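Local coordinates for protein glutaredoxin 2 (Salmonella enterica subsp. enterica serovar Typhimurium, PDB 3IR4) that binds glutathione and probably acts as a glutathione-dependent thiol-disulfide oxidoreductase built on a glutathione S-transferase-like fold, at residues Gly83-Ala88 against Glu170-Asp175; Asp153-Asp158 against His192-Val197; Leu31-Asn36 against Phe113-Thr118. All blocks are in the same frame, centred on the assembly; numbering follows the deposited sequence. Where two conformers were deposited one is given.

Contact 1 of 3, residues Gly83-Ala88 against Glu170-Asp175. With SO4 (sulfate ion), chain F.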
loop_
_atom_site.group_PDB
_atom_site.type_symbol
_atom_site.label_atom_id
_atom_site.label_comp_id
_atom_site.label_asym_id
_atom_site.label_seq_id
_atom_site.Cartn_x
_atom_site.Cartn_y
_atom_site.Cartn_z
ATOM N N GLY A 83 -15.644 5.571 -11.312
ATOM C CA GLY A 83 -14.951 5.802 -12.565
ATOM C C GLY A 83 -14.556 4.580 -13.362
ATOM O O GLY A 83 -14.393 3.495 -12.835
ATOM N N LYS A 84 -14.323 4.813 -14.648
ATOM C CA LYS A 84 -13.738 3.820 -15.505
ATOM C C LYS A 84 -12.284 3.604 -15.121
ATOM O O LYS A 84 -11.650 4.440 -14.453
ATOM C CB LYS A 84 -13.814 4.252 -16.975
ATOM C CG LYS A 84 -12.915 5.428 -17.360
ATOM C CD LYS A 84 -13.062 5.831 -18.813
ATOM C CE LYS A 84 -14.368 6.479 -19.130
ATOM N NZ LYS A 84 -14.533 7.779 -18.433
ATOM N N ARG A 85 -11.788 2.464 -15.552
ATOM C CA ARG A 85 -10.387 2.117 -15.403
ATOM C C ARG A 85 -9.682 2.221 -16.738
ATOM O O ARG A 85 -10.310 2.139 -17.786
ATOM C CB ARG A 85 -10.243 0.742 -14.814
ATOM C CG ARG A 85 -10.788 0.773 -13.398
ATOM C CD ARG A 85 -10.846 -0.538 -12.751
ATOM N NE ARG A 85 -9.529 -1.047 -12.386
ATOM C CZ ARG A 85 -9.378 -2.244 -11.850
ATOM N NH1 ARG A 85 -10.431 -2.996 -11.587
ATOM N NH2 ARG A 85 -8.175 -2.680 -11.571
ATOM N N ASN A 86 -8.371 2.390 -16.699
ATOM C CA ASN A 86 -7.545 2.591 -17.858
ATOM C C ASN A 86 -6.620 1.372 -17.998
ATOM O O ASN A 86 -5.761 1.145 -17.142
ATOM C CB ASN A 86 -6.714 3.875 -17.679
ATOM C CG ASN A 86 -5.847 4.172 -18.876
ATOM O OD1 ASN A 86 -5.772 3.362 -19.812
ATOM N ND2 ASN A 86 -5.185 5.325 -18.875
ATOM N N PRO A 87 -6.773 0.584 -19.076
ATOM C CA PRO A 87 -5.903 -0.558 -19.238
ATOM C C PRO A 87 -4.406 -0.195 -19.172
ATOM O O PRO A 87 -3.586 -1.043 -18.772
ATOM C CB PRO A 87 -6.287 -1.075 -20.621
ATOM C CG PRO A 87 -7.731 -0.716 -20.746
ATOM C CD PRO A 87 -7.774 0.665 -20.154
ATOM N N ALA A 88 -4.041 1.009 -19.613
ATOM C CA ALA A 88 -2.645 1.454 -19.546
ATOM C C ALA A 88 -2.117 1.479 -18.109
ATOM O O ALA A 88 -0.930 1.204 -17.867
ATOM C CB ALA A 88 -2.439 2.821 -20.218
ATOM N N GLU A 170 -12.313 10.292 -12.589
ATOM C CA GLU A 170 -13.264 9.941 -11.524
ATOM C C GLU A 170 -12.592 8.816 -10.756
ATOM O O GLU A 170 -11.946 7.967 -11.351
ATOM C CB GLU A 170 -14.603 9.409 -12.061
ATOM C CG GLU A 170 -15.514 10.386 -12.774
ATOM C CD GLU A 170 -16.727 9.687 -13.337
ATOM O OE1 GLU A 170 -17.299 8.822 -12.645
ATOM O OE2 GLU A 170 -17.085 9.975 -14.480
ATOM N N LEU A 171 -12.762 8.795 -9.442
ATOM C CA LEU A 171 -12.136 7.777 -8.599
ATOM C C LEU A 171 -12.506 6.390 -9.074
ATOM O O LEU A 171 -13.682 6.113 -9.350
ATOM C CB LEU A 171 -12.578 7.939 -7.143
ATOM C CG LEU A 171 -11.723 7.190 -6.131
ATOM C CD1 LEU A 171 -10.397 7.930 -5.826
ATOM C CD2 LEU A 171 -12.536 6.918 -4.855
ATOM N N SER A 172 -11.521 5.520 -9.142
ATOM C CA SER A 172 -11.723 4.151 -9.618
ATOM C C SER A 172 -10.790 3.193 -8.853
ATOM O O SER A 172 -9.917 3.608 -8.088
ATOM C CB SER A 172 -11.430 4.027 -11.113
ATOM O OG SER A 172 -10.032 4.098 -11.374
ATOM N N GLU A 173 -10.935 1.896 -9.131
ATOM C CA GLU A 173 -10.056 0.920 -8.523
ATOM C C GLU A 173 -8.607 1.132 -8.973
ATOM O O GLU A 173 -7.691 0.663 -8.287
ATOM C CB GLU A 173 -10.521 -0.505 -8.805
ATOM C CG GLU A 173 -11.813 -0.913 -8.080
ATOM C CD GLU A 173 -13.101 -0.396 -8.731
ATOM O OE1 GLU A 173 -13.045 0.230 -9.827
ATOM O OE2 GLU A 173 -14.167 -0.668 -8.144
ATOM N N ASP A 174 -8.355 1.823 -10.092
ATOM C CA ASP A 174 -6.967 2.142 -10.439
ATOM C C ASP A 174 -6.306 2.993 -9.372
ATOM O O ASP A 174 -5.115 2.849 -9.123
ATOM C CB ASP A 174 -6.856 2.825 -11.802
ATOM C CG ASP A 174 -7.111 1.882 -12.981
ATOM O OD1 ASP A 174 -7.103 0.646 -12.799
ATOM O OD2 ASP A 174 -7.260 2.424 -14.109
ATOM N N ASP A 175 -7.048 3.887 -8.730
ATOM C CA ASP A 175 -6.515 4.683 -7.621
ATOM C C ASP A 175 -6.149 3.800 -6.433
ATOM O O ASP A 175 -5.143 4.006 -5.753
ATOM C CB ASP A 175 -7.511 5.751 -7.184
ATOM C CG ASP A 175 -7.762 6.753 -8.267
ATOM O OD1 ASP A 175 -6.827 7.537 -8.535
ATOM O OD2 ASP A 175 -8.847 6.747 -8.877
HETATM S S SO4 F . -9.071 -5.830 -9.772
HETATM O O1 SO4 F . -10.317 -5.630 -10.550
HETATM O O2 SO4 F . -7.974 -5.407 -10.667
HETATM O O3 SO4 F . -9.163 -4.975 -8.587
HETATM O O4 SO4 F . -8.946 -7.251 -9.479
HETATM O O HOH W 1 -14.603 2.593 -10.065
HETATM O O HOH W 2 -12.355 7.215 -14.080
HETATM O O HOH W 3 -15.461 7.242 -15.715
HETATM O O HOH W 4 -5.455 -1.604 -12.121
HETATM O O HOH W 5 -6.793 -0.643 -15.174
#
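R85 and N86 both bind D174, one to each carboxylate oxygen, where the loop 83-86 lies against the start of helix 173-185. That helix opens with a capping box: S172 OG accepts from D174 N, while S172 N donates to D175 OD2 at 3.0 Å on the anti lone pair. An N-terminal capping box of this kind is also known in the C-terminal domain of glutathione S-transferases.

D174 OD2 takes the backbone N86 N at 2.8 Å on its syn side, with N168 ND2 as a second donor. D174 OD1 receives R85 NE at 3.0 Å in a salt bridge that is almost straight (N-H...O 178°). This oxygen lies in the guanidinium plane, yet NE stands 55° above the carboxylate plane. The bend at chi3 of R85 (72°) sets NE in this place. Waters 4 and 5 also donate to OD1, giving it three partners.

The other guanidinium nitrogens are occupied too. R85 NH1 and NH2 donate to O1 and O2 of a sulfate, probably from the crystallisation liquor, which H177 also binds; NH2 donates as well to water 4, the same water that reaches D174 OD1. E173 CB lies 3.6 Å above one guanidinium face, toward its rim. E173 OE2 bonds to H70 NE2, and E173 OE1 is linked through water 1 to G83 O.

At the far end G83 N donates to L171 O at 2.8 Å, and water 2 donates to both K84 O and E170 O. N86 itself N-caps the helix beginning at P87, its OD1 accepting from A88 N at 2.9 Å.

Contact 2 of 3, residues Asp153-Asp158 against His192-Val197. With SO4 (sulfate ion), chain E.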
loop_
_atom_site.group_PDB
_atom_site.type_symbol
_atom_site.label_atom_id
_atom_site.label_comp_id
_atom_site.label_asym_id
_atom_site.label_seq_id
_atom_site.Cartn_x
_atom_site.Cartn_y
_atom_site.Cartn_z
ATOM N N ASP A 153 10.001 5.146 -15.497
ATOM C CA ASP A 153 8.617 4.698 -15.501
ATOM C C ASP A 153 7.659 5.777 -14.995
ATOM O O ASP A 153 6.550 5.933 -15.538
ATOM C CB ASP A 153 8.486 3.372 -14.762
ATOM C CG ASP A 153 9.028 2.200 -15.575
ATOM O OD1 ASP A 153 9.043 2.290 -16.821
ATOM O OD2 ASP A 153 9.430 1.190 -14.965
ATOM N N LEU A 154 8.067 6.532 -13.977
ATOM C CA LEU A 154 7.241 7.601 -13.452
ATOM C C LEU A 154 7.010 8.696 -14.493
ATOM O O LEU A 154 5.963 9.340 -14.462
ATOM C CB LEU A 154 7.806 8.195 -12.160
ATOM C CG LEU A 154 7.766 7.307 -10.925
ATOM C CD1 LEU A 154 8.385 8.052 -9.761
ATOM C CD2 LEU A 154 6.349 6.870 -10.545
ATOM N N ARG A 155 7.957 8.926 -15.403
ATOM C CA ARG A 155 7.746 9.959 -16.414
ATOM C C ARG A 155 6.563 9.604 -17.345
ATOM O O ARG A 155 5.847 10.490 -17.785
ATOM C CB ARG A 155 9.019 10.272 -17.200
ATOM C CG ARG A 155 10.092 10.980 -16.375
ATOM C CD ARG A 155 11.173 11.616 -17.210
ATOM N NE ARG A 155 11.722 10.691 -18.202
ATOM C CZ ARG A 155 12.724 9.843 -17.982
ATOM N NH1 ARG A 155 13.140 9.047 -18.962
ATOM N NH2 ARG A 155 13.315 9.783 -16.794
ATOM N N LEU A 156 6.369 8.325 -17.652
ATOM C CA LEU A 156 5.207 7.924 -18.462
ATOM C C LEU A 156 3.948 8.075 -17.608
ATOM O O LEU A 156 2.949 8.604 -18.056
ATOM C CB LEU A 156 5.354 6.512 -19.019
ATOM C CG LEU A 156 4.123 5.985 -19.786
ATOM C CD1 LEU A 156 3.730 6.855 -20.982
ATOM C CD2 LEU A 156 4.363 4.548 -20.243
ATOM N N LEU A 157 3.986 7.570 -16.375
ATOM C CA LEU A 157 2.835 7.678 -15.494
ATOM C C LEU A 157 2.339 9.119 -15.382
ATOM O O LEU A 157 1.143 9.399 -15.394
ATOM C CB LEU A 157 3.136 7.147 -14.085
ATOM C CG LEU A 157 1.969 7.212 -13.093
ATOM C CD1 LEU A 157 0.839 6.288 -13.474
ATOM C CD2 LEU A 157 2.472 6.899 -11.673
ATOM N N ASP A 158 3.272 10.040 -15.314
ATOM C CA ASP A 158 2.955 11.453 -15.227
ATOM C C ASP A 158 1.980 11.912 -16.310
ATOM O O ASP A 158 1.133 12.759 -16.077
ATOM C CB ASP A 158 4.262 12.248 -15.332
ATOM C CG ASP A 158 4.085 13.713 -15.021
ATOM O OD1 ASP A 158 3.826 14.021 -13.841
ATOM O OD2 ASP A 158 4.274 14.552 -15.947
ATOM N N HIS A 192 13.338 10.687 -8.586
ATOM C CA HIS A 192 12.890 11.890 -9.271
ATOM C C HIS A 192 11.374 11.758 -9.555
ATOM O O HIS A 192 10.968 10.904 -10.331
ATOM C CB HIS A 192 13.642 12.066 -10.590
ATOM C CG HIS A 192 15.120 12.262 -10.439
ATOM N ND1 HIS A 192 15.893 12.811 -11.429
ATOM C CD2 HIS A 192 15.968 11.989 -9.419
ATOM C CE1 HIS A 192 17.154 12.855 -11.038
ATOM N NE2 HIS A 192 17.226 12.369 -9.816
ATOM N N TRP A 193 10.597 12.587 -8.888
ATOM C CA TRP A 193 9.144 12.566 -8.976
ATOM C C TRP A 193 8.622 13.618 -9.928
ATOM O O TRP A 193 8.747 14.805 -9.648
ATOM C CB TRP A 193 8.542 12.797 -7.587
ATOM C CG TRP A 193 8.751 11.685 -6.621
ATOM C CD1 TRP A 193 9.817 11.509 -5.788
ATOM C CD2 TRP A 193 7.858 10.596 -6.367
ATOM N NE1 TRP A 193 9.622 10.412 -5.026
ATOM C CE2 TRP A 193 8.447 9.807 -5.373
ATOM C CE3 TRP A 193 6.598 10.245 -6.848
ATOM C CZ2 TRP A 193 7.819 8.697 -4.838
ATOM C CZ3 TRP A 193 5.998 9.143 -6.356
ATOM C CH2 TRP A 193 6.594 8.371 -5.359
ATOM N N PRO A 194 7.978 13.201 -11.021
ATOM C CA PRO A 194 7.383 14.191 -11.911
ATOM C C PRO A 194 6.247 14.930 -11.212
ATOM O O PRO A 194 5.660 14.413 -10.275
ATOM C CB PRO A 194 6.881 13.334 -13.092
ATOM C CG PRO A 194 7.723 12.132 -13.062
ATOM C CD PRO A 194 7.875 11.851 -11.591
ATOM N N THR A 195 5.940 16.121 -11.701
ATOM C CA THR A 195 4.955 17.040 -11.075
ATOM C C THR A 195 3.592 16.403 -10.833
ATOM O O THR A 195 3.076 16.488 -9.724
ATOM C CB THR A 195 4.778 18.286 -11.929
ATOM O OG1 THR A 195 6.037 18.927 -12.019
ATOM C CG2 THR A 195 3.706 19.239 -11.336
ATOM N N LYS A 196 2.998 15.812 -11.869
ATOM C CA LYS A 196 1.642 15.287 -11.712
ATOM C C LYS A 196 1.646 14.082 -10.769
ATOM O O LYS A 196 0.686 13.870 -10.017
ATOM C CB LYS A 196 1.008 14.902 -13.040
ATOM C CG LYS A 196 0.792 16.108 -13.933
ATOM C CD LYS A 196 0.324 15.805 -15.313
ATOM C CE LYS A 196 0.405 17.051 -16.199
ATOM N NZ LYS A 196 -0.139 16.715 -17.506
ATOM N N VAL A 197 2.703 13.263 -10.813
ATOM C CA VAL A 197 2.804 12.124 -9.935
ATOM C C VAL A 197 2.901 12.601 -8.496
ATOM O O VAL A 197 2.212 12.095 -7.621
ATOM C CB VAL A 197 3.982 11.207 -10.296
ATOM C CG1 VAL A 197 3.981 9.998 -9.355
ATOM C CG2 VAL A 197 3.944 10.780 -11.770
HETATM S S SO4 E . 14.798 14.509 -14.708
HETATM O O1 SO4 E . 15.205 15.597 -13.803
HETATM O O2 SO4 E . 15.673 14.532 -15.894
HETATM O O3 SO4 E . 13.386 14.701 -15.091
HETATM O O4 SO4 E . 14.994 13.243 -13.974
HETATM O O HOH W 6 2.462 15.323 -18.075
#
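L154 packs into the bend formed by W193, P194 and V197, where helix 143-160 meets the start of helix 195-208 in the helical C-terminal domain of the glutathione S-transferase-like fold. CB and the two methyls each meet a different residue. L154 CB meets P194 CD at 3.7 Å, and CD2 approaches V197 CG1 at 4.1 Å, the two side chains crossing at about a right angle. CD1 sits 4.0 Å above one face of the W193 indole, displaced toward the rim near CE3. L157 extends the apolar patch by one turn, its CD2 lying 4.2 Å from V197 CG2. W92 of helix 87-97 and L182 of helix 173-185 touch both leucines, so the patch is continuous with the interior of the domain.

Farther out, P194 CG lies against the carbonyl oxygen of L154, and P194 CB against the carboxylate of D158, the two side chains running antiparallel. P194 occupies the N-cap position of helix 195-208 but has no side-chain acceptor for that helix end. D158 supplies one from the neighbouring helix: CG is anti to the backbone N (chi1 -170°), and the chi2 rotation (69°) then directs OD1 at the first turn. The two bonds it accepts are weak, from K196 N at 2.8 Å but bent (N-H...O 128°), and from V197 N at 3.3 Å. A carboxylate here would be expected to interact favourably with the helix dipole.

At the polar edge the extended K196 chain crosses D158 at about a right angle. K196 NZ stays 5.2 Å from D158 OD2, and water 6 bridges them, donating to OD2 and accepting from NZ. Two residues before P194, H192 ND1 donates to O4 of a sulfate, probably from the crystallisation liquor, at 2.7 Å, the sulfur lying in the imidazole plane.

Contact 3 of 3, residues Leu31-Asn36 against Phe113-Thr118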
loop_
_atom_site.group_PDB
_atom_site.type_symbol
_atom_site.label_atom_id
_atom_site.label_comp_id
_atom_site.label_asym_id
_atom_site.label_seq_id
_atom_site.Cartn_x
_atom_site.Cartn_y
_atom_site.Cartn_z
ATOM N N LEU A 31 -7.287 1.087 13.588
ATOM C CA LEU A 31 -6.179 0.339 13.042
ATOM C C LEU A 31 -5.478 -0.474 14.122
ATOM O O LEU A 31 -5.291 0.000 15.235
ATOM C CB LEU A 31 -5.175 1.274 12.423
ATOM C CG LEU A 31 -5.695 2.200 11.312
ATOM C CD1 LEU A 31 -4.571 3.133 10.842
ATOM C CD2 LEU A 31 -6.308 1.416 10.153
ATOM N N ASN A 32 -5.110 -1.696 13.779
ATOM C CA ASN A 32 -4.379 -2.566 14.701
ATOM C C ASN A 32 -3.247 -3.207 13.931
ATOM O O ASN A 32 -3.476 -4.066 13.080
ATOM C CB ASN A 32 -5.298 -3.658 15.234
ATOM C CG ASN A 32 -6.308 -3.138 16.195
ATOM O OD1 ASN A 32 -6.064 -3.148 17.379
ATOM N ND2 ASN A 32 -7.481 -2.752 15.705
ATOM N N VAL A 33 -2.018 -2.771 14.186
ATOM C CA VAL A 33 -0.881 -3.329 13.492
ATOM C C VAL A 33 -0.426 -4.577 14.224
ATOM O O VAL A 33 -0.158 -4.529 15.428
ATOM C CB VAL A 33 0.282 -2.326 13.436
ATOM C CG1 VAL A 33 1.451 -2.991 12.703
ATOM C CG2 VAL A 33 -0.106 -1.043 12.733
ATOM N N LEU A 34 -0.395 -5.691 13.526
ATOM C CA LEU A 34 0.073 -6.948 14.064
ATOM C C LEU A 34 1.563 -7.119 13.865
ATOM O O LEU A 34 2.117 -6.654 12.883
ATOM C CB LEU A 34 -0.656 -8.092 13.356
ATOM C CG LEU A 34 -2.163 -8.151 13.562
ATOM C CD1 LEU A 34 -2.777 -9.271 12.719
ATOM C CD2 LEU A 34 -2.470 -8.324 15.053
ATOM N N GLN A 35 2.212 -7.796 14.801
ATOM C CA GLN A 35 3.616 -8.162 14.601
ATOM C C GLN A 35 3.749 -9.054 13.376
ATOM O O GLN A 35 2.925 -9.936 13.140
ATOM C CB GLN A 35 4.223 -8.870 15.812
ATOM C CG GLN A 35 4.304 -7.992 17.039
ATOM C CD GLN A 35 5.161 -6.761 16.779
ATOM O OE1 GLN A 35 4.645 -5.644 16.649
ATOM N NE2 GLN A 35 6.466 -6.982 16.620
ATOM N N ASN A 36 4.824 -8.843 12.606
ATOM C CA ASN A 36 4.957 -9.573 11.355
ATOM C C ASN A 36 5.110 -11.077 11.522
ATOM O O ASN A 36 4.775 -11.821 10.603
ATOM C CB ASN A 36 6.104 -9.008 10.535
ATOM C CG ASN A 36 6.040 -9.403 9.067
ATOM O OD1 ASN A 36 6.913 -10.135 8.582
ATOM N ND2 ASN A 36 5.017 -8.934 8.342
ATOM N N PHE A 113 8.625 0.432 10.859
ATOM C CA PHE A 113 7.194 0.077 10.826
ATOM C C PHE A 113 6.866 -0.710 12.096
ATOM O O PHE A 113 7.675 -1.518 12.560
ATOM C CB PHE A 113 6.849 -0.756 9.603
ATOM C CG PHE A 113 7.003 -0.029 8.322
ATOM C CD1 PHE A 113 8.052 -0.314 7.474
ATOM C CD2 PHE A 113 6.086 0.933 7.947
ATOM C CE1 PHE A 113 8.185 0.339 6.286
ATOM C CE2 PHE A 113 6.211 1.589 6.748
ATOM C CZ PHE A 113 7.258 1.292 5.920
ATOM N N ASP A 114 5.659 -0.521 12.630
ATOM C CA ASP A 114 5.288 -1.150 13.893
ATOM C C ASP A 114 5.305 -2.669 13.865
ATOM O O ASP A 114 5.605 -3.295 14.877
ATOM C CB ASP A 114 3.917 -0.648 14.363
ATOM C CG ASP A 114 3.926 0.739 14.919
ATOM O OD1 ASP A 114 4.997 1.381 15.025
ATOM O OD2 ASP A 114 2.814 1.206 15.233
ATOM N N GLU A 115 5.012 -3.272 12.719
ATOM C CA GLU A 115 5.008 -4.724 12.599
ATOM C C GLU A 115 6.378 -5.347 12.756
ATOM O O GLU A 115 6.487 -6.569 12.890
ATOM C CB GLU A 115 4.364 -5.196 11.291
ATOM C CG GLU A 115 5.019 -4.750 10.014
ATOM C CD GLU A 115 4.541 -3.419 9.461
ATOM O OE1 GLU A 115 3.926 -2.625 10.226
ATOM O OE2 GLU A 115 4.796 -3.162 8.263
ATOM N N PHE A 116 7.417 -4.519 12.695
ATOM C CA PHE A 116 8.801 -4.995 12.847
ATOM C C PHE A 116 9.387 -4.511 14.155
ATOM O O PHE A 116 10.591 -4.466 14.313
ATOM C CB PHE A 116 9.698 -4.509 11.712
ATOM C CG PHE A 116 9.195 -4.839 10.321
ATOM C CD1 PHE A 116 8.696 -6.095 10.012
ATOM C CD2 PHE A 116 9.301 -3.907 9.304
ATOM C CE1 PHE A 116 8.255 -6.408 8.728
ATOM C CE2 PHE A 116 8.845 -4.197 8.014
ATOM C CZ PHE A 116 8.357 -5.449 7.733
ATOM N N SER A 117 8.557 -4.130 15.112
ATOM C CA SER A 117 9.085 -3.509 16.331
ATOM C C SER A 117 9.964 -4.398 17.160
ATOM O O SER A 117 10.862 -3.927 17.809
ATOM C CB SER A 117 7.982 -2.892 17.163
ATOM O OG SER A 117 7.045 -3.833 17.564
ATOM N N THR A 118 9.716 -5.686 17.138
ATOM C CA THR A 118 10.560 -6.618 17.889
ATOM C C THR A 118 11.660 -7.136 16.956
ATOM O O THR A 118 11.448 -7.324 15.751
ATOM C CB THR A 118 9.792 -7.823 18.444
ATOM O OG1 THR A 118 9.267 -8.597 17.358
ATOM C CG2 THR A 118 8.676 -7.379 19.399
#
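The N36 carboxamide meets the F116 ring at its edge, CG lying 3.7 Å from CE1 and OD1 in the ring plane. The two side chains run side by side in the same direction, with amide and ring planes 73° apart. Over one face of F116, above its centre, sits E115 CG at 3.8 Å from the plane. The F116 ring also meets the rings of H11 and F125.

E115 CG is set over that face by a chi1 of 61°, between the backbone N and the carbonyl carbon, and the bend at chi2 (-88°) turns CD off an extended course. The carboxylate is bound within the N-terminal domain: OE1 accepts from D10 N, and OE2 is hydrogen-bonded to H11 ND1. V33 CG1 packs 3.5 Å from E115 OE1 and also touches D114 CB at 3.8 Å.

One backbone hydrogen bond joins the segments directly. N36 N donates to E115 O at 2.8 Å, in the carbonyl plane and on a lone pair. Nearby, L34 O receives a C-H...O contact from E115 CA at 3.5 Å. The end of the Q35 side chain lies beside S117 and T118; T118 OG1 caps A121 N.

The N36 side chain lies about 4 Å from the bound glutathione and touches Y9 and Y124 of its pocket, while the backbone O of N36 accepts from K49 NZ. H11 directly precedes C12 of that pocket. The arrangement is an interdomain seam, joining the edge strand of the thioredoxin-like domain to the helical domain beside the glutathione site.

Contact 3 joins the thioredoxin-like N-terminal domain, through edge strand 30-33, to the loop before helix 119-133. Contacts 1 and 2 lie on the opposite side of the chain's centre, each with its centre about 31 Å from that of contact 3. Their own centres are about 17 Å apart; consecutive helices 143-160, 173-185 and 195-208 connect them, without direct touch. Along the chain, contact 1 alternates with each of the others, whereas contact 3 closes before contact 2 opens. Contact 1 pairs the start of helix 87-97 with that of helix 173-185, contact 2 packs helix 143-160 against the start of helix 195-208, and contact 3 alone borders the glutathione pocket.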